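Local coordinates for protein predicted sugar phosphatases of the HAD superfamily (Cytophaga hutchinsonii, PDB 2HX1) that probably hydrolyses phosphate esters of sugars or related small metabolites as a magnesium-dependent phosphatase of the HAD superfamily, at residues C16-A21 / Y50-D55; Q62-Y67 / I75-I80; N168-Y173 / T234-I239; D248-L253 / H275-A280. All blocks are in the same frame, centred on the assembly; numbering follows the deposited sequence. Where two conformers were deposited one is given.

Contact 1 of 4, residues C16-A21 / Y50-D55; sequences CIFFDA and YIVTND. With MG (magnesium ion), chain E.
Strands 16-19 and 50-53 run parallel as neighbours in the central sheet, their axes 4.6 Å apart at closest approach and inclined by 32°, with Phe18 paired to Tyr50 and Phe19 to Ile51. Three backbone hydrogen bonds stitch the pair: Tyr50 N to Ile17 O at 2.9 Å, almost along the C=O axis, then Phe19 N to Tyr50 O and Val52 N to Phe19 O. On one face of the sheet Phe18 and Tyr50 lie side by side, pointing the same way, both with CG anti to the carbonyl carbon; Phe18 CE1 meets Tyr50 CD2 at 3.8 Å. Cys16 SG lies 3.8 Å from Tyr50 CD2, an oblique sulfur-aromatic contact, while Val52 CG2 packs beside Phe18 CB. Helix 208-218 covers this face. On the other face Ile51 reaches Phe19 CB with CG1 and Ala21 CB with CG2, where Tyr67 of helix 60-69 packs on both Ala21 and Ile51. Past the end of strand 16-19, Asp20 extends with CG anti to its backbone N (chi1 174°), so that OD2 binds the magnesium ion at 2.0 Å. Phe22 O, Asp233 and three waters complete the six ligands. OD1 forms a salt bridge with Lys204 and accepts from two waters, one bound to Asn54 N at 2.9 Å and the other a metal ligand. Asp20 fits the nucleophilic aspartate of HAD phosphatases, which follows the first strand of the Rossmann-like core; with metal and lysine sharing its charge, the carboxylate is probably held ionised and fixed in rotation.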
loop_
_atom_site.group_PDB
_atom_site.type_symbol
_atom_site.label_atom_id
_atom_site.label_comp_id
_atom_site.label_asym_id
_atom_site.label_seq_id
_atom_site.Cartn_x
_atom_site.Cartn_y
_atom_site.Cartn_z
ATOM N N CYS A 16 -26.085 -0.609 28.129
ATOM C CA CYS A 16 -25.428 0.673 27.822
ATOM C C CYS A 16 -25.255 0.849 26.336
ATOM O O CYS A 16 -25.066 -0.132 25.614
ATOM C CB CYS A 16 -24.072 0.756 28.501
ATOM S SG CYS A 16 -23.345 2.405 28.507
ATOM N N ILE A 17 -25.385 2.093 25.873
ATOM C CA ILE A 17 -25.120 2.437 24.483
ATOM C C ILE A 17 -23.777 3.172 24.417
ATOM O O ILE A 17 -23.492 4.038 25.254
ATOM C CB ILE A 17 -26.266 3.342 23.869
ATOM C CG1 ILE A 17 -27.652 2.829 24.266
ATOM C CG2 ILE A 17 -26.184 3.406 22.344
ATOM C CD1 ILE A 17 -27.960 1.432 23.712
ATOM N N PHE A 18 -22.940 2.799 23.456
ATOM C CA PHE A 18 -21.790 3.616 23.054
ATOM C C PHE A 18 -22.109 4.284 21.711
ATOM O O PHE A 18 -22.419 3.609 20.750
ATOM C CB PHE A 18 -20.487 2.799 22.890
ATOM C CG PHE A 18 -20.011 2.084 24.145
ATOM C CD1 PHE A 18 -20.548 2.330 25.390
ATOM C CD2 PHE A 18 -18.952 1.191 24.066
ATOM C CE1 PHE A 18 -20.074 1.667 26.519
ATOM C CE2 PHE A 18 -18.508 0.511 25.197
ATOM C CZ PHE A 18 -19.053 0.777 26.411
ATOM N N PHE A 19 -22.060 5.618 21.691
ATOM C CA PHE A 19 -22.343 6.399 20.502
ATOM C C PHE A 19 -21.039 6.975 19.933
ATOM O O PHE A 19 -20.317 7.619 20.656
ATOM C CB PHE A 19 -23.252 7.584 20.846
ATOM C CG PHE A 19 -24.705 7.226 21.111
ATOM C CD1 PHE A 19 -25.569 6.926 20.074
ATOM C CD2 PHE A 19 -25.205 7.243 22.381
ATOM C CE1 PHE A 19 -26.880 6.628 20.307
ATOM C CE2 PHE A 19 -26.525 6.934 22.618
ATOM C CZ PHE A 19 -27.362 6.663 21.591
ATOM N N ASP A 20 -20.730 6.703 18.664
ATOM C CA ASP A 20 -19.849 7.565 17.887
ATOM C C ASP A 20 -20.568 8.919 17.732
ATOM O O ASP A 20 -21.802 8.953 17.793
ATOM C CB ASP A 20 -19.564 6.933 16.519
ATOM C CG ASP A 20 -18.766 7.836 15.599
ATOM O OD1 ASP A 20 -17.788 8.449 16.051
ATOM O OD2 ASP A 20 -19.126 7.933 14.410
ATOM N N ALA A 21 -19.827 10.022 17.566
ATOM C CA ALA A 21 -20.461 11.354 17.497
ATOM C C ALA A 21 -20.698 11.735 16.036
ATOM O O ALA A 21 -21.831 11.740 15.602
ATOM C CB ALA A 21 -19.669 12.412 18.228
ATOM N N TYR A 50 -22.484 6.266 26.759
ATOM C CA TYR A 50 -21.268 7.063 26.623
ATOM C C TYR A 50 -21.152 7.474 25.184
ATOM O O TYR A 50 -21.707 6.810 24.289
ATOM C CB TYR A 50 -20.009 6.291 26.969
ATOM C CG TYR A 50 -19.873 5.935 28.413
ATOM C CD1 TYR A 50 -19.341 6.840 29.331
ATOM C CD2 TYR A 50 -20.264 4.679 28.871
ATOM C CE1 TYR A 50 -19.214 6.493 30.688
ATOM C CE2 TYR A 50 -20.153 4.339 30.186
ATOM C CZ TYR A 50 -19.631 5.240 31.095
ATOM O OH TYR A 50 -19.515 4.851 32.397
ATOM N N ILE A 51 -20.402 8.549 24.966
ATOM C CA ILE A 51 -19.934 8.920 23.647
ATOM C C ILE A 51 -18.479 8.478 23.578
ATOM O O ILE A 51 -17.706 8.804 24.471
ATOM C CB ILE A 51 -20.081 10.457 23.413
ATOM C CG1 ILE A 51 -21.577 10.822 23.353
ATOM C CG2 ILE A 51 -19.321 10.872 22.176
ATOM C CD1 ILE A 51 -21.890 12.267 23.376
ATOM N N VAL A 52 -18.131 7.708 22.546
ATOM C CA VAL A 52 -16.797 7.149 22.372
ATOM C C VAL A 52 -16.349 7.697 21.006
ATOM O O VAL A 52 -16.910 7.343 19.963
ATOM C CB VAL A 52 -16.821 5.622 22.375
ATOM C CG1 VAL A 52 -15.447 5.076 22.137
ATOM C CG2 VAL A 52 -17.414 5.127 23.688
ATOM N N THR A 53 -15.363 8.585 21.045
ATOM C CA THR A 53 -15.004 9.389 19.919
ATOM C C THR A 53 -13.489 9.417 19.748
ATOM O O THR A 53 -12.740 9.436 20.750
ATOM C CB THR A 53 -15.524 10.817 20.122
ATOM O OG1 THR A 53 -15.177 11.634 18.989
ATOM C CG2 THR A 53 -14.951 11.439 21.392
ATOM N N ASN A 54 -13.061 9.392 18.488
ATOM C CA ASN A 54 -11.661 9.582 18.107
ATOM C C ASN A 54 -11.268 11.065 17.951
ATOM O O ASN A 54 -10.218 11.380 17.418
ATOM C CB ASN A 54 -11.356 8.825 16.800
ATOM C CG ASN A 54 -11.240 7.333 17.005
ATOM O OD1 ASN A 54 -11.391 6.839 18.133
ATOM N ND2 ASN A 54 -10.977 6.591 15.911
ATOM N N ASP A 55 -12.120 11.977 18.393
ATOM C CA ASP A 55 -11.803 13.405 18.397
ATOM C C ASP A 55 -10.924 13.758 19.608
ATOM O O ASP A 55 -11.438 13.816 20.705
ATOM C CB ASP A 55 -13.116 14.185 18.412
ATOM C CG ASP A 55 -12.924 15.680 18.271
ATOM O OD1 ASP A 55 -11.793 16.197 18.429
ATOM O OD2 ASP A 55 -13.944 16.336 17.992
HETATM MG MG MG E . -18.615 8.712 12.680
HETATM O O HOH W 1 -14.773 8.991 16.214
HETATM O O HOH W 2 -17.222 9.775 13.747
HETATM O O HOH W 3 -17.258 7.045 12.635
HETATM O O HOH W 4 -18.042 9.592 10.981
#

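Contact 2 of 4, residues Q62-Y67 / I75-I80; sequences QLADSY and ITADKI
Tyr67 and Ile80 approach from the two sides of this contact and cross obliquely, so that Ile80 CD1 lies 4.1 Å from Tyr67 CE2. Ile75 meets the tyrosine obliquely as well: its CG2 branch lies 4.0 Å from Tyr67 CD2, and its CG1 rests near the CB and CG of the same residue. Tyr67 CG is anti to the carbonyl carbon (chi1 -70°), which brings the ring within reach of both isoleucines. Ile80 divides its branches between partners. CD1, at the end of a chain extended about chi2 (-170°), presses on the helix backbone 3.5 Å from Ala64 N, while CG2 meets Leu63 CD1 at 3.7 Å. Beside Ile80 CD1, the methyl of Ala64 faces the turn of 75-80, its CB 3.6 Å from Ala77 N. Helix and turn come close here, with Ala64 CA and Ala77 CA 5.2 Å apart. The turn itself is a short 3-10 segment, closed by Lys79 N donating to Thr76 O at 2.9 Å. Beyond the contact, Tyr67 packs on Ala21 and Ile51 and makes a cation-pi interaction with Lys26, and His68 NE2 is hydrogen-bonded to Ile75 O. The pair forms part of a beta-alpha-beta crossover: helix 60-69 follows strand 48-53, and the loop and 3-10 turn after it lead into edge strand 80-82. No hydrogen bond joins the two segments, so their mutual grip is one of apolar branches and close van der Waals fit, mostly buried against the sheet.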
loop_
_atom_site.group_PDB
_atom_site.type_symbol
_atom_site.label_atom_id
_atom_site.label_comp_id
_atom_site.label_asym_id
_atom_site.label_seq_id
_atom_site.Cartn_x
_atom_site.Cartn_y
_atom_site.Cartn_z
ATOM N N GLN A 62 -14.530 20.369 27.101
ATOM C CA GLN A 62 -14.785 21.221 25.923
ATOM C C GLN A 62 -15.647 20.530 24.895
ATOM O O GLN A 62 -16.485 21.164 24.285
ATOM C CB GLN A 62 -13.469 21.675 25.269
ATOM C CG GLN A 62 -12.717 22.754 26.067
ATOM C CD GLN A 62 -11.306 23.088 25.489
ATOM O OE1 GLN A 62 -10.450 22.185 25.263
ATOM N NE2 GLN A 62 -11.063 24.388 25.252
ATOM N N LEU A 63 -15.460 19.228 24.707
ATOM C CA LEU A 63 -16.343 18.445 23.849
ATOM C C LEU A 63 -17.783 18.487 24.369
ATOM O O LEU A 63 -18.719 18.641 23.578
ATOM C CB LEU A 63 -15.839 16.994 23.760
ATOM C CG LEU A 63 -14.506 16.704 23.072
ATOM C CD1 LEU A 63 -14.153 15.210 23.263
ATOM C CD2 LEU A 63 -14.632 17.055 21.610
ATOM N N ALA A 64 -17.954 18.374 25.689
ATOM C CA ALA A 64 -19.288 18.482 26.316
ATOM C C ALA A 64 -19.867 19.887 26.176
ATOM O O ALA A 64 -21.058 20.036 25.919
ATOM C CB ALA A 64 -19.266 18.058 27.802
ATOM N N ASP A 65 -19.020 20.909 26.334
ATOM C CA ASP A 65 -19.440 22.309 26.169
ATOM C C ASP A 65 -19.994 22.562 24.782
ATOM O O ASP A 65 -20.948 23.303 24.622
ATOM C CB ASP A 65 -18.262 23.260 26.428
ATOM C CG ASP A 65 -18.643 24.746 26.266
ATOM O OD1 ASP A 65 -19.511 25.237 27.017
ATOM O OD2 ASP A 65 -18.067 25.416 25.376
ATOM N N SER A 66 -19.405 21.931 23.770
ATOM C CA SER A 66 -19.930 22.035 22.407
ATOM C C SER A 66 -21.335 21.526 22.266
ATOM O O SER A 66 -22.100 22.116 21.531
ATOM C CB SER A 66 -19.083 21.270 21.391
ATOM O OG SER A 66 -17.736 21.674 21.447
ATOM N N TYR A 67 -21.666 20.416 22.940
ATOM C CA TYR A 67 -23.047 19.896 22.953
ATOM C C TYR A 67 -23.967 20.826 23.718
ATOM O O TYR A 67 -25.086 21.045 23.294
ATOM C CB TYR A 67 -23.135 18.467 23.536
ATOM C CG TYR A 67 -22.525 17.402 22.636
ATOM C CD1 TYR A 67 -23.154 16.991 21.483
ATOM C CD2 TYR A 67 -21.299 16.853 22.930
ATOM C CE1 TYR A 67 -22.583 16.020 20.654
ATOM C CE2 TYR A 67 -20.719 15.907 22.115
ATOM C CZ TYR A 67 -21.362 15.488 20.990
ATOM O OH TYR A 67 -20.746 14.543 20.214
ATOM N N ILE A 75 -25.609 15.797 27.920
ATOM C CA ILE A 75 -24.268 15.248 27.686
ATOM C C ILE A 75 -23.287 15.949 28.625
ATOM O O ILE A 75 -23.045 17.141 28.498
ATOM C CB ILE A 75 -23.773 15.445 26.230
ATOM C CG1 ILE A 75 -24.843 15.049 25.202
ATOM C CG2 ILE A 75 -22.496 14.645 25.985
ATOM C CD1 ILE A 75 -25.045 13.598 25.030
ATOM N N THR A 76 -22.746 15.197 29.573
ATOM C CA THR A 76 -21.774 15.700 30.527
ATOM C C THR A 76 -20.387 15.164 30.159
ATOM O O THR A 76 -20.277 14.176 29.428
ATOM C CB THR A 76 -22.173 15.279 31.983
ATOM O OG1 THR A 76 -22.424 13.872 32.042
ATOM C CG2 THR A 76 -23.435 15.952 32.398
ATOM N N ALA A 77 -19.336 15.823 30.658
ATOM C CA ALA A 77 -17.970 15.453 30.316
ATOM C C ALA A 77 -17.637 14.039 30.772
ATOM O O ALA A 77 -16.794 13.384 30.173
ATOM C CB ALA A 77 -16.962 16.467 30.905
ATOM N N ASP A 78 -18.275 13.571 31.842
ATOM C CA ASP A 78 -18.065 12.184 32.317
ATOM C C ASP A 78 -18.600 11.127 31.333
ATOM O O ASP A 78 -18.233 9.949 31.409
ATOM C CB ASP A 78 -18.663 11.971 33.730
ATOM C CG ASP A 78 -20.176 12.034 33.747
ATOM O OD1 ASP A 78 -20.721 13.009 33.214
ATOM O OD2 ASP A 78 -20.829 11.108 34.281
ATOM N N LYS A 79 -19.453 11.538 30.411
ATOM C CA LYS A 79 -20.033 10.602 29.451
ATOM C C LYS A 79 -19.231 10.547 28.154
ATOM O O LYS A 79 -19.540 9.737 27.285
ATOM C CB LYS A 79 -21.466 10.998 29.127
ATOM C CG LYS A 79 -22.349 11.259 30.345
ATOM C CD LYS A 79 -23.390 10.190 30.622
ATOM C CE LYS A 79 -24.468 10.723 31.614
ATOM N NZ LYS A 79 -25.059 12.093 31.285
ATOM N N ILE A 80 -18.228 11.424 28.026
ATOM C CA ILE A 80 -17.413 11.506 26.824
ATOM C C ILE A 80 -16.053 10.827 27.013
ATOM O O ILE A 80 -15.183 11.295 27.759
ATOM C CB ILE A 80 -17.241 12.956 26.362
ATOM C CG1 ILE A 80 -18.627 13.621 26.217
ATOM C CG2 ILE A 80 -16.495 13.009 25.034
ATOM C CD1 ILE A 80 -18.638 14.952 25.562
#

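Contact 3 of 4, residues N168-Y173 / T234-I239; sequences NTDNTY and TLHTDI. With EDO (1,2-ethanediol), chain N.
Asp170 brings its carboxylate tip to tip with Thr234, OD1 lying 3.8 Å from Thr234 CG2. Here the loop after strand 164-167 of the five-stranded domain, probably the cap, faces the core at the N-terminus of helix 235-245, beside the metal site. Asp170 CG is anti to the carbonyl carbon (chi1 -61°), and the acid also passes obliquely by His236, with Asp170 OD1 4.1 Å from His236 CE1 and the carboxylate and ring planes 67° apart. The imidazole has one face against Thr234 CG2, which sits 3.2 Å above its plane toward the rim. Asn168 ND2 touches Thr237 CG2 loosely while hydrogen-bonded to Lys204 O. A water donates to Asp170 OD1 at 2.8 Å and lies 2.6 Å from Thr237 OG1. Thr234 OG1 is hydrogen-bonded to Asn256 ND2, which also reaches Asp170 OD2 weakly. Thr234 N donates to the anti lone pair of Asp238 OD2 at 3.3 Å; Asp238 OD1 has a salt bridge with Lys204. A buffer molecule, EPE, accepts from Asp170 N, consistent with a substrate-side pocket. No direct hydrogen bond joins the segments: the Asp170 carboxylate is linked to the helix start indirectly, through water and, more weakly, Asn256.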
loop_
_atom_site.group_PDB
_atom_site.type_symbol
_atom_site.label_atom_id
_atom_site.label_comp_id
_atom_site.label_asym_id
_atom_site.label_seq_id
_atom_site.Cartn_x
_atom_site.Cartn_y
_atom_site.Cartn_z
ATOM N N ASN A 168 -6.939 8.294 15.591
ATOM C CA ASN A 168 -7.230 7.529 14.383
ATOM C C ASN A 168 -8.501 8.026 13.715
ATOM O O ASN A 168 -9.471 7.277 13.571
ATOM C CB ASN A 168 -7.369 6.052 14.719
ATOM C CG ASN A 168 -7.333 5.183 13.490
ATOM O OD1 ASN A 168 -6.534 5.414 12.601
ATOM N ND2 ASN A 168 -8.198 4.180 13.432
ATOM N N THR A 169 -8.501 9.282 13.282
ATOM C CA THR A 169 -9.711 9.842 12.707
ATOM C C THR A 169 -9.799 9.326 11.268
ATOM O O THR A 169 -8.851 8.727 10.731
ATOM C CB THR A 169 -9.716 11.398 12.732
ATOM O OG1 THR A 169 -8.861 11.909 11.703
ATOM C CG2 THR A 169 -9.271 11.973 14.117
ATOM N N ASP A 170 -10.952 9.543 10.657
ATOM C CA ASP A 170 -11.115 9.295 9.243
ATOM C C ASP A 170 -10.110 10.211 8.546
ATOM O O ASP A 170 -9.707 11.209 9.113
ATOM C CB ASP A 170 -12.561 9.621 8.803
ATOM C CG ASP A 170 -13.635 8.758 9.531
ATOM O OD1 ASP A 170 -13.438 7.517 9.650
ATOM O OD2 ASP A 170 -14.689 9.331 9.945
ATOM N N ASN A 171 -9.706 9.864 7.325
ATOM C CA ASN A 171 -8.798 10.716 6.559
ATOM C C ASN A 171 -9.409 12.027 6.152
ATOM O O ASN A 171 -8.682 12.963 5.951
ATOM C CB ASN A 171 -8.334 10.025 5.292
ATOM C CG ASN A 171 -7.338 8.986 5.553
ATOM O OD1 ASN A 171 -6.560 9.079 6.508
ATOM N ND2 ASN A 171 -7.334 7.955 4.709
ATOM N N THR A 172 -10.731 12.062 5.957
ATOM C CA THR A 172 -11.448 13.307 5.651
ATOM C C THR A 172 -12.696 13.440 6.503
ATOM O O THR A 172 -13.166 12.456 7.058
ATOM C CB THR A 172 -11.908 13.376 4.197
ATOM O OG1 THR A 172 -12.862 12.342 3.952
ATOM C CG2 THR A 172 -10.725 13.258 3.247
ATOM N N TYR A 173 -13.217 14.661 6.603
ATOM C CA TYR A 173 -14.544 14.913 7.173
ATOM C C TYR A 173 -15.406 15.748 6.223
ATOM O O TYR A 173 -14.883 16.580 5.463
ATOM C CB TYR A 173 -14.444 15.615 8.539
ATOM C CG TYR A 173 -13.721 16.987 8.624
ATOM C CD1 TYR A 173 -12.352 17.051 8.796
ATOM C CD2 TYR A 173 -14.425 18.205 8.609
ATOM C CE1 TYR A 173 -11.668 18.256 8.905
ATOM C CE2 TYR A 173 -13.732 19.454 8.728
ATOM C CZ TYR A 173 -12.348 19.453 8.882
ATOM O OH TYR A 173 -11.601 20.619 9.004
ATOM N N THR A 234 -19.269 4.231 10.541
ATOM C CA THR A 234 -18.048 3.820 9.841
ATOM C C THR A 234 -17.658 2.396 10.189
ATOM O O THR A 234 -17.478 2.078 11.370
ATOM C CB THR A 234 -16.906 4.775 10.200
ATOM O OG1 THR A 234 -17.331 6.112 9.921
ATOM C CG2 THR A 234 -15.611 4.459 9.391
ATOM N N LEU A 235 -17.558 1.546 9.163
ATOM C CA LEU A 235 -17.308 0.105 9.353
ATOM C C LEU A 235 -15.938 -0.198 9.996
ATOM O O LEU A 235 -15.805 -0.972 10.945
ATOM C CB LEU A 235 -17.440 -0.641 8.008
ATOM C CG LEU A 235 -18.889 -0.772 7.511
ATOM C CD1 LEU A 235 -18.992 -1.015 6.019
ATOM C CD2 LEU A 235 -19.697 -1.865 8.240
ATOM N N HIS A 236 -14.918 0.433 9.464
ATOM C CA HIS A 236 -13.567 0.039 9.775
ATOM C C HIS A 236 -13.097 0.629 11.094
ATOM O O HIS A 236 -12.029 0.255 11.553
ATOM C CB HIS A 236 -12.602 0.421 8.634
ATOM C CG HIS A 236 -12.831 1.791 8.087
ATOM N ND1 HIS A 236 -12.094 2.885 8.489
ATOM C CD2 HIS A 236 -13.744 2.252 7.192
ATOM C CE1 HIS A 236 -12.531 3.961 7.853
ATOM N NE2 HIS A 236 -13.532 3.604 7.061
ATOM N N THR A 237 -13.884 1.522 11.717
ATOM C CA THR A 237 -13.539 2.044 13.033
ATOM C C THR A 237 -14.574 1.619 14.127
ATOM O O THR A 237 -14.280 0.812 15.046
ATOM C CB THR A 237 -13.389 3.617 13.021
ATOM O OG1 THR A 237 -14.596 4.219 12.560
ATOM C CG2 THR A 237 -12.262 4.104 12.103
ATOM N N ASP A 238 -15.788 2.144 14.023
ATOM C CA ASP A 238 -16.861 1.828 14.977
ATOM C C ASP A 238 -17.295 0.353 14.992
ATOM O O ASP A 238 -17.383 -0.253 16.057
ATOM C CB ASP A 238 -18.093 2.689 14.694
ATOM C CG ASP A 238 -17.758 4.156 14.571
ATOM O OD1 ASP A 238 -16.956 4.663 15.399
ATOM O OD2 ASP A 238 -18.262 4.787 13.620
ATOM N N ILE A 239 -17.596 -0.201 13.828
ATOM C CA ILE A 239 -18.229 -1.511 13.740
ATOM C C ILE A 239 -17.184 -2.584 13.937
ATOM O O ILE A 239 -17.389 -3.486 14.732
ATOM C CB ILE A 239 -18.953 -1.723 12.402
ATOM C CG1 ILE A 239 -19.891 -0.536 12.095
ATOM C CG2 ILE A 239 -19.732 -3.050 12.430
ATOM C CD1 ILE A 239 -20.875 -0.185 13.214
HETATM C C1 EDO N . -12.597 22.897 12.410
HETATM O O1 EDO N . -12.854 22.098 11.245
HETATM C C2 EDO N . -11.552 22.215 13.277
HETATM O O2 EDO N . -10.776 21.270 12.513
HETATM O O HOH W 5 -14.636 6.755 12.108
#

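Contact 4 of 4, residues D248-L253 / H275-A280; sequences DTALVL and HICESA
The imidazole of His275 has Thr249 O lying obliquely to it, and both its ring nitrogens are engaged outside the pair, ND1 by Glu5 and NE2 by Tyr14 OH. It stands on edge strand 275-277, which closes a beta-alpha-beta crossover from strand 248-252 through helix 262-269 in the Rossmann-like HAD core. The strands run parallel, their axes 29° apart in direction, and pair Ala250 with His275 and Leu251 with Ile276. His275 N donates to Thr249 O at 3.0 Å, nearly along the carbonyl axis, Leu251 N to His275 O, and Cys277 N to Leu251 O at 2.8 Å in a nearly straight hydrogen bond (N-H...O 170°). On the face bearing His275, Ala250 CB approaches Cys277 SG, and Leu10 of helix 7-10 covers both His275 and Cys277. The opposite face carries Leu251 and Ile276, meeting CB to CG1 at 4.4 Å, with Leu251 also on Ile239 of helix 235-245. Beyond the paired residues, Leu253 crosses Ile276 obliquely, its CD1 4.0 Å from Ile276 CG2, the branch that lies anti to the backbone N. Val252 turns CG1 over the backbone where the chain bends, 3.7 Å from Ser279 C. The last bond is less regular: Leu253 N reaches Glu278 O at 3.2 Å from above the carbonyl plane, 60° out of it.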
loop_
_atom_site.group_PDB
_atom_site.type_symbol
_atom_site.label_atom_id
_atom_site.label_comp_id
_atom_site.label_asym_id
_atom_site.label_seq_id
_atom_site.Cartn_x
_atom_site.Cartn_y
_atom_site.Cartn_z
ATOM N N ASP A 248 -22.131 -5.662 20.805
ATOM C CA ASP A 248 -23.035 -5.664 19.637
ATOM C C ASP A 248 -22.783 -4.326 18.968
ATOM O O ASP A 248 -22.292 -3.384 19.602
ATOM C CB ASP A 248 -24.499 -5.793 20.021
ATOM C CG ASP A 248 -24.942 -7.241 20.202
ATOM O OD1 ASP A 248 -24.104 -8.167 20.139
ATOM O OD2 ASP A 248 -26.153 -7.444 20.421
ATOM N N THR A 249 -23.091 -4.267 17.686
ATOM C CA THR A 249 -22.902 -3.087 16.895
ATOM C C THR A 249 -24.125 -2.738 16.031
ATOM O O THR A 249 -24.759 -3.607 15.439
ATOM C CB THR A 249 -21.644 -3.239 15.989
ATOM O OG1 THR A 249 -21.790 -4.394 15.142
ATOM C CG2 THR A 249 -20.402 -3.352 16.852
ATOM N N ALA A 250 -24.394 -1.446 15.915
ATOM C CA ALA A 250 -25.437 -0.955 15.032
ATOM C C ALA A 250 -24.833 0.043 14.077
ATOM O O ALA A 250 -24.290 1.075 14.501
ATOM C CB ALA A 250 -26.600 -0.324 15.835
ATOM N N LEU A 251 -24.861 -0.297 12.797
ATOM C CA LEU A 251 -24.516 0.626 11.722
ATOM C C LEU A 251 -25.688 1.573 11.469
ATOM O O LEU A 251 -26.796 1.129 11.118
ATOM C CB LEU A 251 -24.243 -0.113 10.410
ATOM C CG LEU A 251 -23.809 0.828 9.273
ATOM C CD1 LEU A 251 -22.406 1.444 9.537
ATOM C CD2 LEU A 251 -23.838 0.140 7.927
ATOM N N VAL A 252 -25.433 2.867 11.606
ATOM C CA VAL A 252 -26.392 3.877 11.120
ATOM C C VAL A 252 -26.014 4.388 9.741
ATOM O O VAL A 252 -24.849 4.317 9.325
ATOM C CB VAL A 252 -26.589 5.038 12.081
ATOM C CG1 VAL A 252 -27.346 4.544 13.285
ATOM C CG2 VAL A 252 -25.263 5.702 12.440
ATOM N N LEU A 253 -27.011 4.880 9.012
ATOM C CA LEU A 253 -26.807 5.235 7.608
ATOM C C LEU A 253 -26.744 6.763 7.393
ATOM O O LEU A 253 -26.851 7.246 6.260
ATOM C CB LEU A 253 -27.909 4.577 6.759
ATOM C CG LEU A 253 -27.989 3.041 6.860
ATOM C CD1 LEU A 253 -29.287 2.492 6.208
ATOM C CD2 LEU A 253 -26.722 2.387 6.266
ATOM N N HIS A 275 -26.703 -5.024 13.709
ATOM C CA HIS A 275 -27.932 -4.407 13.239
ATOM C C HIS A 275 -27.627 -3.239 12.304
ATOM O O HIS A 275 -26.541 -2.655 12.363
ATOM C CB HIS A 275 -28.721 -3.838 14.412
ATOM C CG HIS A 275 -29.040 -4.822 15.478
ATOM N ND1 HIS A 275 -29.912 -5.870 15.288
ATOM C CD2 HIS A 275 -28.603 -4.917 16.758
ATOM C CE1 HIS A 275 -29.988 -6.577 16.408
ATOM N NE2 HIS A 275 -29.202 -6.016 17.314
ATOM N N ILE A 276 -28.593 -2.916 11.446
ATOM C CA ILE A 276 -28.504 -1.756 10.579
ATOM C C ILE A 276 -29.729 -0.919 10.856
ATOM O O ILE A 276 -30.821 -1.471 10.977
ATOM C CB ILE A 276 -28.382 -2.116 9.082
ATOM C CG1 ILE A 276 -27.184 -3.054 8.881
ATOM C CG2 ILE A 276 -28.229 -0.804 8.232
ATOM C CD1 ILE A 276 -27.042 -3.669 7.495
ATOM N N CYS A 277 -29.518 0.385 11.057
ATOM C CA CYS A 277 -30.602 1.331 11.345
ATOM C C CYS A 277 -30.429 2.543 10.455
ATOM O O CYS A 277 -29.314 2.894 10.085
ATOM C CB CYS A 277 -30.550 1.816 12.795
ATOM S SG CYS A 277 -30.530 0.561 14.077
ATOM N N GLU A 278 -31.534 3.193 10.123
ATOM C CA GLU A 278 -31.515 4.420 9.360
ATOM C C GLU A 278 -30.754 5.531 10.118
ATOM O O GLU A 278 -29.923 6.209 9.545
ATOM C CB GLU A 278 -32.964 4.822 9.021
ATOM C CG GLU A 278 -33.172 6.314 8.758
ATOM C CD GLU A 278 -34.639 6.682 8.595
ATOM O OE1 GLU A 278 -35.488 6.252 9.434
ATOM O OE2 GLU A 278 -34.926 7.397 7.609
ATOM N N SER A 279 -31.053 5.709 11.402
ATOM C CA SER A 279 -30.352 6.674 12.224
ATOM C C SER A 279 -30.529 6.380 13.711
ATOM O O SER A 279 -31.327 5.527 14.104
ATOM C CB SER A 279 -30.866 8.097 11.936
ATOM O OG SER A 279 -31.859 8.480 12.868
ATOM N N ALA A 280 -29.785 7.122 14.524
ATOM C CA ALA A 280 -29.868 7.034 15.972
ATOM C C ALA A 280 -30.940 7.940 16.551
ATOM O O ALA A 280 -31.135 7.965 17.776
ATOM C CB ALA A 280 -28.495 7.369 16.615
#

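Overall arrangement
Contacts 1 and 4 belong to one six-stranded parallel sheet, with strand 228-232 between them; their centres lie 13 Å apart, and Phe19 CE1 touches Ala280 CB at 4.1 Å. Contact 2 packs against contact 1, its centre 11 Å away, through Ile51 CD1 and Ile75 CG2 at 3.6 Å and a probable hydrogen bond from Ile51 N to Lys79 O. Contact 3 sits near the metal end of contact 1, where Asn54 ND2 probably bonds to Asn168 O at 2.9 Å and Asp238 comes close to Asp20, Lys204 making a salt bridge with each. Ile239 joins contact 3 to contact 4. Contacts 1 and 3 border the magnesium site; the Tyr67 side chain of contact 2 is about 10 Å from the ion.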